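Long-range contacts in beta-1,4-mannanase (Aplysia kurodai, PDB 3VUP), which hydrolyses the beta-1,4-linked mannose backbone of mannan and is found in the digestive fluid of the sea hare: residues 204-209 / 249-254; 175-180 / 242-247; 139-144 / 209-214. One frame throughout, in Å; residues are numbered along the deposited sequence. Where two conformers were deposited one is given.

Interaction 1 (204-209 / 249-254); sequences LNWQAD and GGKQKG. With SO4 (sulfate ion), chain H.
Asn205, on helix 197-214, spends its whole carboxamide on the backbone of loop 249-254. With CG anti to the backbone N (chi1 175°), the amide lies flat among three main-chain groups: OD1 accepts the N-H of Lys251 on a lone pair at 3.0 Å, while ND2 gives one bond to Lys251 O and another to Gly254 O, each 2.9 Å from ND2 and close to the amide plane. Lys251 O also takes Gly254 N, closing the type I turn 251-254, so the same carbonyl serves the turn and the helix side chain. Within that turn the N-H of Lys253 goes to Asp209 OD1, 3.0 Å from Lys253 N, on the anti lone pair. Trp206 points its indole NE1 in the ring plane at Gly249 O, 2.9 Å away. The extended chain of Lys251 then crosses obliquely over one indole face, CE 3.5 Å from the centroid of the five-membered ring and NZ making a cation-pi contact there. Lys251 NZ is also bonded to a sulfate oxygen and to a water that donates to Trp206 O. Glycine suits both ends of the loop: a CB on Gly249 would strike Asn205 OD1, and one on Gly254 would strike Asn205 O, which Gly254 CA approaches to 3.3 Å. The loop thus ties helix 242-249 and the approach to strand 259-262 onto helix 197-214, which rests through Leu204 and Ala208 on Leu159 of barrel strand 157-161, with Trp206 leaning on helix 130-147.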
loop_
_atom_site.group_PDB
_atom_site.type_symbol
_atom_site.label_atom_id
_atom_site.label_comp_id
_atom_site.label_asym_id
_atom_site.label_seq_id
_atom_site.Cartn_x
_atom_site.Cartn_y
_atom_site.Cartn_z
ATOM N N LEU A 204 -8.482 -8.959 4.019
ATOM C CA LEU A 204 -8.268 -8.170 2.816
ATOM C C LEU A 204 -9.503 -8.136 1.906
ATOM O O LEU A 204 -9.916 -7.070 1.448
ATOM C CB LEU A 204 -7.036 -8.683 2.068
ATOM C CG LEU A 204 -5.704 -8.593 2.831
ATOM C CD1 LEU A 204 -4.612 -9.367 2.104
ATOM C CD2 LEU A 204 -5.280 -7.148 3.038
ATOM N N ASN A 205 -10.100 -9.297 1.662
ATOM C CA ASN A 205 -11.280 -9.386 0.800
ATOM C C ASN A 205 -12.414 -8.512 1.316
ATOM O O ASN A 205 -13.036 -7.775 0.549
ATOM C CB ASN A 205 -11.726 -10.850 0.698
ATOM C CG ASN A 205 -13.027 -11.038 -0.073
ATOM O OD1 ASN A 205 -14.056 -11.400 0.497
ATOM N ND2 ASN A 205 -12.983 -10.814 -1.380
ATOM N N TRP A 206 -12.699 -8.589 2.613
ATOM C CA TRP A 206 -13.837 -7.839 3.140
ATOM C C TRP A 206 -13.607 -6.336 3.050
ATOM O O TRP A 206 -14.523 -5.579 2.734
ATOM C CB TRP A 206 -14.158 -8.251 4.575
ATOM C CG TRP A 206 -14.811 -9.603 4.700
ATOM C CD1 TRP A 206 -14.901 -10.584 3.742
ATOM C CD2 TRP A 206 -15.484 -10.114 5.857
ATOM N NE1 TRP A 206 -15.581 -11.670 4.242
ATOM C CE2 TRP A 206 -15.946 -11.410 5.537
ATOM C CE3 TRP A 206 -15.730 -9.606 7.135
ATOM C CZ2 TRP A 206 -16.643 -12.200 6.453
ATOM C CZ3 TRP A 206 -16.417 -10.391 8.039
ATOM C CH2 TRP A 206 -16.870 -11.673 7.693
ATOM N N GLN A 207 -12.383 -5.892 3.316
ATOM C CA GLN A 207 -12.115 -4.464 3.226
ATOM C C GLN A 207 -12.147 -3.967 1.783
ATOM O O GLN A 207 -12.703 -2.906 1.500
ATOM C CB GLN A 207 -10.802 -4.109 3.912
ATOM C CG GLN A 207 -10.830 -4.298 5.418
ATOM C CD GLN A 207 -9.487 -3.986 6.032
ATOM O OE1 GLN A 207 -9.218 -2.851 6.411
ATOM N NE2 GLN A 207 -8.619 -4.986 6.099
ATOM N N ALA A 208 -11.544 -4.719 0.872
ATOM C CA ALA A 208 -11.564 -4.320 -0.525
ATOM C C ALA A 208 -12.994 -4.221 -1.054
ATOM O O ALA A 208 -13.327 -3.290 -1.777
ATOM C CB ALA A 208 -10.735 -5.274 -1.373
ATOM N N ASP A 209 -13.834 -5.180 -0.673
ATOM C CA ASP A 209 -15.217 -5.187 -1.128
ATOM C C ASP A 209 -15.986 -4.011 -0.541
ATOM O O ASP A 209 -16.766 -3.360 -1.234
ATOM C CB ASP A 209 -15.897 -6.508 -0.776
ATOM C CG ASP A 209 -17.315 -6.597 -1.312
ATOM O OD1 ASP A 209 -17.501 -6.994 -2.485
ATOM O OD2 ASP A 209 -18.250 -6.288 -0.546
ATOM N N GLY A 249 -13.008 -14.937 1.617
ATOM C CA GLY A 249 -13.988 -14.020 2.172
ATOM C C GLY A 249 -15.371 -14.008 1.545
ATOM O O GLY A 249 -16.321 -13.519 2.156
ATOM N N GLY A 250 -15.483 -14.509 0.318
ATOM C CA GLY A 250 -16.770 -14.623 -0.345
ATOM C C GLY A 250 -17.331 -13.369 -0.988
ATOM O O GLY A 250 -18.406 -13.420 -1.569
ATOM N N LYS A 251 -16.627 -12.247 -0.898
ATOM C CA LYS A 251 -17.191 -10.994 -1.388
ATOM C C LYS A 251 -16.619 -10.651 -2.766
ATOM O O LYS A 251 -15.406 -10.508 -2.939
ATOM C CB LYS A 251 -16.986 -9.887 -0.350
ATOM C CG LYS A 251 -17.540 -10.274 1.025
ATOM C CD LYS A 251 -17.661 -9.078 1.954
ATOM C CE LYS A 251 -18.216 -9.476 3.314
ATOM N NZ LYS A 251 -18.399 -8.290 4.209
ATOM N N GLN A 252 -17.512 -10.533 -3.743
ATOM C CA GLN A 252 -17.135 -10.542 -5.156
ATOM C C GLN A 252 -16.192 -9.421 -5.565
ATOM O O GLN A 252 -15.283 -9.630 -6.366
ATOM C CB GLN A 252 -18.385 -10.536 -6.043
ATOM C CG GLN A 252 -18.104 -10.661 -7.543
ATOM C CD GLN A 252 -17.477 -11.994 -7.936
ATOM O OE1 GLN A 252 -17.464 -12.952 -7.158
ATOM N NE2 GLN A 252 -16.954 -12.057 -9.154
ATOM N N LYS A 253 -16.400 -8.229 -5.024
ATOM C CA LYS A 253 -15.569 -7.111 -5.444
ATOM C C LYS A 253 -14.337 -6.914 -4.566
ATOM O O LYS A 253 -13.590 -5.955 -4.762
ATOM C CB LYS A 253 -16.395 -5.831 -5.582
ATOM C CG LYS A 253 -17.432 -5.931 -6.698
ATOM C CD LYS A 253 -17.598 -4.625 -7.461
ATOM C CE LYS A 253 -18.389 -3.614 -6.659
ATOM N NZ LYS A 253 -18.789 -2.431 -7.477
ATOM N N GLY A 254 -14.093 -7.848 -3.648
ATOM C CA GLY A 254 -12.970 -7.735 -2.736
ATOM C C GLY A 254 -11.676 -8.262 -3.318
ATOM O O GLY A 254 -11.089 -9.214 -2.799
HETATM S S SO4 H . -21.328 -5.864 3.935
HETATM O O1 SO4 H . -20.612 -5.822 5.208
HETATM O O2 SO4 H . -20.921 -7.039 3.153
HETATM O O3 SO4 H . -22.766 -5.934 4.176
HETATM O O4 SO4 H . -21.032 -4.645 3.183
HETATM O O HOH W 1 -17.100 -6.054 3.864
#

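Interaction 2 (175-180 / 242-247); sequences EKCYDT and DHCLRL. With SO4 (sulfate ion), chain I.
Cys177 and Cys244 form the disulfide that bonds the loop after barrel strand 157-161 covalently to helix 242-249, which follows strand 220-224, on the outside of the TIM barrel. Their SG atoms are 2.0 Å apart, the C-S-S-C torsion is -77°, both cysteines hold SG anti to the carbonyl carbon, and both CB bonds point toward the partner segment; their CA atoms are 5.4 Å apart. The pair is buried. Cys177 SG also lies 3.7 Å from CD2 of the His243 imidazole, approached obliquely.

Leu247, one turn further along the helix, brings the other large apolar surface. With CG anti to the backbone N, Leu247 CD2 meets the carboxylate end of Glu175 tip to tip, 3.4 Å from Glu175 CD, and Leu247 CG lies 3.7 Å from Tyr178 OH. The Tyr178 ring crosses this leucine obliquely while Glu175 CG covers one ring face, so leucine, glutamate and tyrosine pack as one cluster beside the disulfide. Glu175 bends at chi2 (55°), and this turns OE2 back to accept the N-H of Cys177 at 2.9 Å in a nearly straight bond, fixing the carboxylate next to the cysteine. Two waters bridge Glu175 to His243 NE2, the one from OE2 by a weak bond to the imidazole; on the other ring nitrogen, ND1 donates to a sulfate that Arg246 NH1 also holds.

The loop is fastened further by Cys177 O to His239 and by Tyr178 against Gln198 of helix 197-214. On the other side of helix 242-249, Leu245 packs on Leu201 and Leu204 of helix 197-214.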
loop_
_atom_site.group_PDB
_atom_site.type_symbol
_atom_site.label_atom_id
_atom_site.label_comp_id
_atom_site.label_asym_id
_atom_site.label_seq_id
_atom_site.Cartn_x
_atom_site.Cartn_y
_atom_site.Cartn_z
ATOM N N GLU A 175 -5.428 -26.300 0.606
ATOM C CA GLU A 175 -5.811 -25.248 -0.319
ATOM C C GLU A 175 -4.587 -24.399 -0.657
ATOM O O GLU A 175 -3.966 -23.802 0.224
ATOM C CB GLU A 175 -6.928 -24.398 0.291
ATOM C CG GLU A 175 -7.199 -23.077 -0.419
ATOM C CD GLU A 175 -7.491 -23.229 -1.901
ATOM O OE1 GLU A 175 -8.429 -23.978 -2.260
ATOM O OE2 GLU A 175 -6.785 -22.578 -2.704
ATOM N N LYS A 176 -4.250 -24.355 -1.945
ATOM C CA LYS A 176 -3.087 -23.620 -2.430
ATOM C C LYS A 176 -3.078 -22.170 -1.952
ATOM O O LYS A 176 -2.026 -21.643 -1.584
ATOM C CB LYS A 176 -3.040 -23.684 -3.959
ATOM C CG LYS A 176 -1.939 -22.859 -4.608
ATOM C CD LYS A 176 -1.919 -23.050 -6.126
ATOM C CE LYS A 176 -0.942 -22.094 -6.801
ATOM N NZ LYS A 176 -1.490 -20.713 -6.953
ATOM N N CYS A 177 -4.240 -21.520 -1.936
ATOM C CA CYS A 177 -4.299 -20.129 -1.499
ATOM C C CYS A 177 -3.800 -19.911 -0.078
ATOM O O CYS A 177 -3.430 -18.784 0.270
ATOM C CB CYS A 177 -5.726 -19.589 -1.589
ATOM S SG CYS A 177 -6.369 -19.441 -3.250
ATOM N N TYR A 178 -3.818 -20.961 0.743
ATOM C CA TYR A 178 -3.444 -20.823 2.151
ATOM C C TYR A 178 -2.078 -21.429 2.485
ATOM O O TYR A 178 -1.541 -21.186 3.562
ATOM C CB TYR A 178 -4.507 -21.457 3.060
ATOM C CG TYR A 178 -5.941 -21.027 2.788
ATOM C CD1 TYR A 178 -6.240 -19.773 2.259
ATOM C CD2 TYR A 178 -7.001 -21.884 3.060
ATOM C CE1 TYR A 178 -7.552 -19.393 2.004
ATOM C CE2 TYR A 178 -8.314 -21.512 2.816
ATOM C CZ TYR A 178 -8.584 -20.262 2.287
ATOM O OH TYR A 178 -9.887 -19.878 2.031
ATOM N N ASP A 179 -1.525 -22.218 1.572
ATOM C CA ASP A 179 -0.289 -22.951 1.818
ATOM C C ASP A 179 0.910 -22.008 1.729
ATOM O O ASP A 179 1.028 -21.266 0.759
ATOM C CB ASP A 179 -0.172 -24.050 0.764
ATOM C CG ASP A 179 1.062 -24.897 0.938
ATOM O OD1 ASP A 179 0.921 -26.052 1.397
ATOM O OD2 ASP A 179 2.169 -24.410 0.612
ATOM N N THR A 180 1.807 -22.051 2.719
ATOM C CA THR A 180 2.968 -21.161 2.706
ATOM C C THR A 180 4.283 -21.929 2.636
ATOM O O THR A 180 5.339 -21.402 2.991
ATOM C CB THR A 180 2.979 -20.200 3.905
ATOM O OG1 THR A 180 3.008 -20.962 5.115
ATOM C CG2 THR A 180 1.746 -19.320 3.898
ATOM N N ASP A 242 -7.429 -12.758 -7.361
ATOM C CA ASP A 242 -8.860 -12.569 -7.183
ATOM C C ASP A 242 -9.488 -13.843 -6.616
ATOM O O ASP A 242 -10.319 -13.792 -5.713
ATOM C CB ASP A 242 -9.529 -12.272 -8.526
ATOM C CG ASP A 242 -9.111 -10.941 -9.145
ATOM O OD1 ASP A 242 -8.248 -10.215 -8.606
ATOM O OD2 ASP A 242 -9.664 -10.634 -10.217
ATOM N N HIS A 243 -9.096 -14.983 -7.173
ATOM C CA HIS A 243 -9.625 -16.263 -6.737
ATOM C C HIS A 243 -9.391 -16.501 -5.246
ATOM O O HIS A 243 -10.292 -16.948 -4.530
ATOM C CB HIS A 243 -8.987 -17.382 -7.552
ATOM C CG HIS A 243 -9.282 -18.745 -7.020
ATOM N ND1 HIS A 243 -10.509 -19.351 -7.172
ATOM C CD2 HIS A 243 -8.516 -19.613 -6.319
ATOM C CE1 HIS A 243 -10.484 -20.538 -6.595
ATOM N NE2 HIS A 243 -9.288 -20.721 -6.070
ATOM N N CYS A 244 -8.179 -16.234 -4.771
ATOM C CA CYS A 244 -7.857 -16.497 -3.371
ATOM C C CYS A 244 -8.604 -15.587 -2.415
ATOM O O CYS A 244 -9.081 -16.036 -1.370
ATOM C CB CYS A 244 -6.349 -16.402 -3.136
ATOM S SG CYS A 244 -5.435 -17.758 -3.926
ATOM N N LEU A 245 -8.714 -14.311 -2.759
ATOM C CA LEU A 245 -9.433 -13.379 -1.901
ATOM C C LEU A 245 -10.916 -13.747 -1.823
ATOM O O LEU A 245 -11.502 -13.787 -0.736
ATOM C CB LEU A 245 -9.254 -11.950 -2.400
ATOM C CG LEU A 245 -7.840 -11.403 -2.204
ATOM C CD1 LEU A 245 -7.576 -10.258 -3.161
ATOM C CD2 LEU A 245 -7.662 -10.933 -0.789
ATOM N N ARG A 246 -11.525 -14.020 -2.977
ATOM C CA ARG A 246 -12.934 -14.400 -3.016
ATOM C C ARG A 246 -13.175 -15.732 -2.309
ATOM O O ARG A 246 -14.203 -15.920 -1.654
ATOM C CB ARG A 246 -13.438 -14.462 -4.459
ATOM C CG ARG A 246 -13.510 -13.108 -5.143
ATOM C CD ARG A 246 -13.794 -13.254 -6.629
ATOM N NE ARG A 246 -13.946 -11.949 -7.251
ATOM C CZ ARG A 246 -13.652 -11.679 -8.516
ATOM N NH1 ARG A 246 -13.182 -12.635 -9.316
ATOM N NH2 ARG A 246 -13.832 -10.449 -8.979
ATOM N N LEU A 247 -12.236 -16.661 -2.435
ATOM C CA LEU A 247 -12.383 -17.946 -1.759
ATOM C C LEU A 247 -12.445 -17.741 -0.252
ATOM O O LEU A 247 -13.298 -18.296 0.434
ATOM C CB LEU A 247 -11.222 -18.880 -2.108
ATOM C CG LEU A 247 -11.248 -20.224 -1.381
ATOM C CD1 LEU A 247 -12.406 -21.077 -1.855
ATOM C CD2 LEU A 247 -9.941 -20.944 -1.600
HETATM S S SO4 I . -13.110 -16.694 -8.710
HETATM O O1 SO4 I . -13.800 -16.617 -7.422
HETATM O O2 SO4 I . -12.317 -15.486 -8.930
HETATM O O3 SO4 I . -12.259 -17.879 -8.732
HETATM O O4 SO4 I . -14.104 -16.794 -9.773
HETATM O O HOH W 2 -6.561 -22.252 -5.427
HETATM O O HOH W 3 -9.639 -23.248 -4.698
#

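Interaction 3 (139-144 / 209-214); sequences KALKPI and DAIKTT. With SO4 (sulfate ion), chain H.
Two neighbouring helices of the TIM barrel's outer layer, 130-147 and 197-214, pack here through residues 139-144 and 209-214. They precede and follow barrel strand 157-161, and their local axes run in roughly the same direction, 35° apart and 9.4 Å at closest approach. The apolar part is buried on the barrel side. Leu141, with CG anti to the backbone N (chi1 -178°), sends CD2 to within 4.1 Å of Ile211 CG1, the two side chains crossing at about a right angle, and the same methyl touches the Ala210 CB. Ile211 also packs on Trp157 and Leu159 of the strand.

The second group is the aliphatic stem of Lys142. Its chain is extended beyond CG and crosses Thr214 obliquely, Lys142 CG 3.5 Å from Thr214 OG1, and Lys142 CE lies 3.8 Å from Ala210 CB; past CE the ammonium reaches a sulfate ion. An alanine here would remove this stem and the ammonium, and would probably uncover Ala210 and Thr214 and weaken the grip on the sulfate.

Within segment 209-214, Thr213 OG1 donates to Asp209 O at 2.7 Å from above the carbonyl plane, sharing that oxygen with the backbone N-H of Thr213. Segment 139-144 has a wider pi-type turn at 139-141 and a kink at Pro143, whose N has no hydrogen to give. Beyond Ala210, Lys142 NZ ends 2.6 Å from sulfate O4.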
loop_
_atom_site.group_PDB
_atom_site.type_symbol
_atom_site.label_atom_id
_atom_site.label_comp_id
_atom_site.label_asym_id
_atom_site.label_seq_id
_atom_site.Cartn_x
_atom_site.Cartn_y
_atom_site.Cartn_z
ATOM N N LYS A 139 -18.244 0.863 11.071
ATOM C CA LYS A 139 -18.125 2.054 11.909
ATOM C C LYS A 139 -16.998 3.008 11.512
ATOM O O LYS A 139 -17.018 4.179 11.903
ATOM C CB LYS A 139 -17.975 1.666 13.383
ATOM C CG LYS A 139 -19.200 1.005 13.981
ATOM C CD LYS A 139 -20.294 2.032 14.244
ATOM C CE LYS A 139 -21.399 1.476 15.128
ATOM N NZ LYS A 139 -22.207 2.573 15.740
ATOM N N ALA A 140 -16.009 2.515 10.769
ATOM C CA ALA A 140 -14.862 3.344 10.399
ATOM C C ALA A 140 -14.568 3.377 8.905
ATOM O O ALA A 140 -14.490 4.449 8.320
ATOM C CB ALA A 140 -13.615 2.946 11.191
ATOM N N LEU A 141 -14.376 2.212 8.291
ATOM C CA LEU A 141 -13.910 2.194 6.904
ATOM C C LEU A 141 -14.937 2.775 5.937
ATOM O O LEU A 141 -14.616 3.672 5.151
ATOM C CB LEU A 141 -13.514 0.779 6.480
ATOM C CG LEU A 141 -12.972 0.658 5.055
ATOM C CD1 LEU A 141 -11.714 1.496 4.840
ATOM C CD2 LEU A 141 -12.691 -0.800 4.753
ATOM N N LYS A 142 -16.163 2.262 5.978
ATOM C CA LYS A 142 -17.178 2.789 5.083
ATOM C C LYS A 142 -17.414 4.300 5.286
ATOM O O LYS A 142 -17.473 5.041 4.307
ATOM C CB LYS A 142 -18.472 1.962 5.118
ATOM C CG LYS A 142 -18.338 0.576 4.476
ATOM C CD LYS A 142 -19.629 -0.214 4.606
ATOM C CE LYS A 142 -19.579 -1.535 3.863
ATOM N NZ LYS A 142 -20.924 -2.169 3.837
ATOM N N PRO A 143 -17.525 4.775 6.544
ATOM C CA PRO A 143 -17.667 6.230 6.690
ATOM C C PRO A 143 -16.507 7.038 6.101
ATOM O O PRO A 143 -16.738 8.073 5.476
ATOM C CB PRO A 143 -17.755 6.411 8.207
ATOM C CG PRO A 143 -18.428 5.146 8.668
ATOM C CD PRO A 143 -17.848 4.067 7.800
ATOM N N ILE A 144 -15.279 6.567 6.278
ATOM C CA ILE A 144 -14.130 7.264 5.710
ATOM C C ILE A 144 -14.183 7.275 4.178
ATOM O O ILE A 144 -14.049 8.326 3.543
ATOM C CB ILE A 144 -12.800 6.650 6.198
ATOM C CG1 ILE A 144 -12.598 6.929 7.694
ATOM C CG2 ILE A 144 -11.635 7.188 5.370
ATOM C CD1 ILE A 144 -11.510 6.086 8.325
ATOM N N ASP A 209 -13.834 -5.180 -0.673
ATOM C CA ASP A 209 -15.217 -5.187 -1.128
ATOM C C ASP A 209 -15.986 -4.011 -0.541
ATOM O O ASP A 209 -16.766 -3.360 -1.234
ATOM C CB ASP A 209 -15.897 -6.508 -0.776
ATOM C CG ASP A 209 -17.315 -6.597 -1.312
ATOM O OD1 ASP A 209 -17.501 -6.994 -2.485
ATOM O OD2 ASP A 209 -18.250 -6.288 -0.546
ATOM N N ALA A 210 -15.748 -3.718 0.732
ATOM C CA ALA A 210 -16.401 -2.584 1.371
ATOM C C ALA A 210 -16.037 -1.276 0.675
ATOM O O ALA A 210 -16.899 -0.428 0.435
ATOM C CB ALA A 210 -16.032 -2.526 2.841
ATOM N N ILE A 211 -14.758 -1.114 0.352
ATOM C CA ILE A 211 -14.309 0.089 -0.336
ATOM C C ILE A 211 -15.012 0.255 -1.682
ATOM O O ILE A 211 -15.548 1.318 -1.992
ATOM C CB ILE A 211 -12.777 0.101 -0.500
ATOM C CG1 ILE A 211 -12.103 0.262 0.865
ATOM C CG2 ILE A 211 -12.338 1.207 -1.468
ATOM C CD1 ILE A 211 -10.632 -0.010 0.846
ATOM N N LYS A 212 -15.028 -0.809 -2.475
ATOM C CA LYS A 212 -15.584 -0.721 -3.822
ATOM C C LYS A 212 -17.108 -0.866 -3.915
ATOM O O LYS A 212 -17.685 -0.733 -4.996
ATOM C CB LYS A 212 -14.829 -1.621 -4.788
ATOM C CG LYS A 212 -13.450 -1.045 -5.094
ATOM C CD LYS A 212 -12.668 -1.850 -6.120
ATOM C CE LYS A 212 -12.059 -3.099 -5.505
ATOM N NZ LYS A 212 -11.244 -3.840 -6.501
ATOM N N THR A 213 -17.755 -1.132 -2.787
ATOM C CA THR A 213 -19.205 -1.000 -2.692
ATOM C C THR A 213 -19.545 0.459 -2.390
ATOM O O THR A 213 -20.498 1.020 -2.918
ATOM C CB THR A 213 -19.805 -1.884 -1.567
ATOM O OG1 THR A 213 -19.451 -3.254 -1.772
ATOM C CG2 THR A 213 -21.320 -1.774 -1.544
ATOM N N THR A 214 -18.737 1.071 -1.534
ATOM C CA THR A 214 -18.985 2.426 -1.058
ATOM C C THR A 214 -18.532 3.487 -2.063
ATOM O O THR A 214 -19.228 4.481 -2.283
ATOM C CB THR A 214 -18.299 2.614 0.300
ATOM O OG1 THR A 214 -18.803 1.638 1.216
ATOM C CG2 THR A 214 -18.558 3.993 0.859
HETATM S S SO4 H . -21.328 -5.864 3.935
HETATM O O1 SO4 H . -20.612 -5.822 5.208
HETATM O O2 SO4 H . -20.921 -7.039 3.153
HETATM O O3 SO4 H . -22.766 -5.934 4.176
HETATM O O4 SO4 H . -21.032 -4.645 3.183
#

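In the fold
Helix 197-214 is the common element: interactions 1 and 3 use successive turns of it and share Asp209, and their centres lie 11 Å apart. One sulfate, probably from the crystallisation liquor, joins them from outside, since Lys251 of interaction 1, Lys142 of interaction 3 and Gln134 all bond to it. Interaction 2 lies 13 Å from interaction 1 between centres and connects through helix 242-249: Arg246 NE probably bonds Gln252 O at 2.8 Å, and Leu245 packs on Leu204 and Gly254. Interactions 2 and 3 do not touch, their nearest atoms being about 7 Å apart. All three lie 16 to 20 Å from the chain centre, measured centre to centre.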